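Local coordinates for protein RMD9, mitochondrial (PDB 7A9X) that binds a dodecameric RNA motif in the 3'-UTRs of mitochondrial mRNAs and takes part in their processing or stability, at residues N454-I457 against L458-L462. Numbering follows the deposited sequence.
Sequences NEEI and LDRWL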
ATOM      1  N   ASN A 454       8.035  30.139 -18.977  1.00116.65           N
ATOM      2  CA  ASN A 454       8.281  28.953 -19.790  1.00114.03           C
ATOM      3  C   ASN A 454       9.741  28.518 -19.746  1.00113.90           C
ATOM      4  O   ASN A 454      10.041  27.366 -20.080  1.00107.38           O
ATOM      5  CB  ASN A 454       7.848  29.207 -21.235  1.00114.21           C
ATOM      6  CG  ASN A 454       6.340  29.267 -21.389  1.00118.06           C
ATOM      7  OD1 ASN A 454       5.612  29.467 -20.415  1.00124.43           O
ATOM      8  ND2 ASN A 454       5.862  29.088 -22.615  1.00115.24           N
ATOM      9  N   GLU A 455      10.648  29.409 -19.344  1.00117.84           N
ATOM     10  CA  GLU A 455      12.050  29.034 -19.204  1.00122.39           C
ATOM     11  C   GLU A 455      12.248  28.092 -18.023  1.00118.84           C
ATOM     12  O   GLU A 455      12.934  27.070 -18.140  1.00119.87           O
ATOM     13  CB  GLU A 455      12.914  30.285 -19.040  1.00130.62           C
ATOM     14  CG  GLU A 455      12.595  31.390 -20.026  1.00139.70           C
ATOM     15  CD  GLU A 455      13.410  32.641 -19.775  1.00147.90           C
ATOM     16  OE1 GLU A 455      14.441  32.547 -19.077  1.00149.87           O
ATOM     17  OE2 GLU A 455      13.019  33.718 -20.272  1.00152.49           O
ATOM     18  N   GLU A 456      11.654  28.422 -16.872  1.00116.31           N
ATOM     19  CA  GLU A 456      11.782  27.556 -15.706  1.00114.35           C
ATOM     20  C   GLU A 456      11.082  26.221 -15.922  1.00106.75           C
ATOM     21  O   GLU A 456      11.557  25.188 -15.436  1.00103.66           O
ATOM     22  CB  GLU A 456      11.225  28.254 -14.465  1.00120.09           C
ATOM     23  CG  GLU A 456      11.453  27.483 -13.178  1.00127.84           C
ATOM     24  CD  GLU A 456      10.936  28.220 -11.961  1.00134.17           C
ATOM     25  OE1 GLU A 456      10.815  27.588 -10.890  1.00131.68           O
ATOM     26  OE2 GLU A 456      10.650  29.431 -12.077  1.00138.10           O
ATOM     27  N   ILE A 457       9.962  26.222 -16.648  1.00103.36           N
ATOM     28  CA  ILE A 457       9.280  24.971 -16.965  1.00 98.49           C
ATOM     29  C   ILE A 457      10.177  24.083 -17.816  1.00104.26           C
ATOM     30  O   ILE A 457      10.255  22.866 -17.604  1.00103.01           O
ATOM     31  CB  ILE A 457       7.936  25.258 -17.661  1.00 96.84           C
ATOM     32  CG1 ILE A 457       7.036  26.097 -16.749  1.00 95.33           C
ATOM     33  CG2 ILE A 457       7.243  23.962 -18.042  1.00 93.44           C
ATOM     34  CD1 ILE A 457       5.666  26.371 -17.326  1.00 92.53           C
ATOM     35  N   LEU A 458      10.875  24.679 -18.786  1.00109.38           N
ATOM     36  CA  LEU A 458      11.828  23.921 -19.590  1.00112.44           C
ATOM     37  C   LEU A 458      12.990  23.416 -18.744  1.00110.42           C
ATOM     38  O   LEU A 458      13.424  22.270 -18.900  1.00108.44           O
ATOM     39  CB  LEU A 458      12.342  24.781 -20.745  1.00124.99           C
ATOM     40  CG  LEU A 458      11.457  24.887 -21.987  1.00131.78           C
ATOM     41  CD1 LEU A 458      11.967  25.983 -22.909  1.00139.68           C
ATOM     42  CD2 LEU A 458      11.412  23.553 -22.713  1.00131.14           C
ATOM     43  N   ASP A 459      13.503  24.255 -17.840  1.00116.74           N
ATOM     44  CA  ASP A 459      14.657  23.866 -17.034  1.00121.56           C
ATOM     45  C   ASP A 459      14.334  22.671 -16.147  1.00115.53           C
ATOM     46  O   ASP A 459      15.112  21.713 -16.066  1.00115.63           O
ATOM     47  CB  ASP A 459      15.132  25.050 -16.190  1.00126.89           C
ATOM     48  CG  ASP A 459      15.662  26.191 -17.034  1.00136.08           C
ATOM     49  OD1 ASP A 459      16.256  25.921 -18.101  1.00139.33           O
ATOM     50  OD2 ASP A 459      15.481  27.359 -16.634  1.00139.14           O
ATOM     51  N   ARG A 460      13.186  22.709 -15.468  1.00108.54           N
ATOM     52  CA  ARG A 460      12.813  21.594 -14.609  1.00 98.34           C
ATOM     53  C   ARG A 460      12.413  20.365 -15.415  1.00 98.25           C
ATOM     54  O   ARG A 460      12.503  19.244 -14.902  1.00101.38           O
ATOM     55  CB  ARG A 460      11.685  22.013 -13.664  1.00 89.01           C
ATOM     56  CG  ARG A 460      12.088  23.122 -12.701  1.00 89.19           C
ATOM     57  CD  ARG A 460      11.099  23.272 -11.555  1.00 93.35           C
ATOM     58  NE  ARG A 460      11.437  24.406 -10.700  1.00 95.66           N
ATOM     59  CZ  ARG A 460      12.287  24.349  -9.678  1.00 91.66           C
ATOM     60  NH1 ARG A 460      12.892  23.208  -9.373  1.00 86.62           N
ATOM     61  NH2 ARG A 460      12.534  25.437  -8.960  1.00 93.52           N
ATOM     62  N   TRP A 461      11.980  20.545 -16.666  1.00 96.42           N
ATOM     63  CA  TRP A 461      11.735  19.396 -17.530  1.00 99.24           C
ATOM     64  C   TRP A 461      13.039  18.798 -18.041  1.00103.99           C
ATOM     65  O   TRP A 461      13.194  17.573 -18.063  1.00103.77           O
ATOM     66  CB  TRP A 461      10.846  19.791 -18.708  1.00102.80           C
ATOM     67  CG  TRP A 461      10.843  18.766 -19.810  1.00108.61           C
ATOM     68  CD1 TRP A 461      11.627  18.761 -20.930  1.00114.38           C
ATOM     69  CD2 TRP A 461      10.032  17.585 -19.885  1.00104.12           C
ATOM     70  NE1 TRP A 461      11.350  17.655 -21.698  1.00111.42           N
ATOM     71  CE2 TRP A 461      10.374  16.918 -21.079  1.00106.81           C
ATOM     72  CE3 TRP A 461       9.048  17.028 -19.061  1.00 96.08           C
ATOM     73  CZ2 TRP A 461       9.766  15.726 -21.470  1.00103.61           C
ATOM     74  CZ3 TRP A 461       8.446  15.844 -19.451  1.00 92.42           C
ATOM     75  CH2 TRP A 461       8.807  15.206 -20.645  1.00 97.08           C
ATOM     76  N   LEU A 462      13.979  19.648 -18.462  1.00104.26           N
ATOM     77  CA  LEU A 462      15.266  19.153 -18.938  1.00106.11           C
ATOM     78  C   LEU A 462      16.004  18.401 -17.840  1.00105.57           C
ATOM     79  O   LEU A 462      16.537  17.310 -18.073  1.00105.78           O
ATOM     80  CB  LEU A 462      16.115  20.314 -19.461  1.00109.78           C
ATOM     81  CG  LEU A 462      15.633  20.999 -20.740  1.00108.53           C
ATOM     82  CD1 LEU A 462      16.450  22.252 -21.020  1.00111.03           C
ATOM     83  CD2 LEU A 462      15.691  20.041 -21.920  1.00107.07           C
TER
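E456 and R460 lie one turn apart at the start of helix 454-470, where four successive i to i+4 backbone bonds run from L458, D459, R460 and W461 back to N454, E455, E456 and I457; R460 N to E456 O, at 3.0 Å and 170° at the hydrogen, is the straightest. The two side chains run side by side in the same direction. With chi1 at -174° E456 turns CG away from the backbone N and its chain stays extended; R460 is extended from CG to NE as well, and E456 OE1 comes to 3.2 Å from R460 NE. OE1 reaches the guanidinium at its edge, nearly in plane, and uses its anti lone pair in this salt bridge. OE1 also receives a weak bond from R460 NH2 at 3.4 Å, but a single oxygen takes both contacts and the planes are 52° apart, so this is not the flat, two-oxygen bidentate pair. A salt bridge from R460 NH1 to D424 gives the guanidinium a second anchor on helix 417-429. On another side of the helix, L458 CG sits 3.4 Å from N454 O, and its side chain continues onto I547 of helix 540-551. W461 CB passes 3.3 Å from I457 O; the indole leads away from this turn to an edge-to-face contact with Y551. The helix start is tied by N453 OD1, which accepts a bond from E456 N as expected of an N-cap, and by N454 ND2 bonding to D539 O. Such an i to i+4 Glu-Arg pair is a classic intrahelical salt bridge, here within the inferred eighth pentatricopeptide repeat.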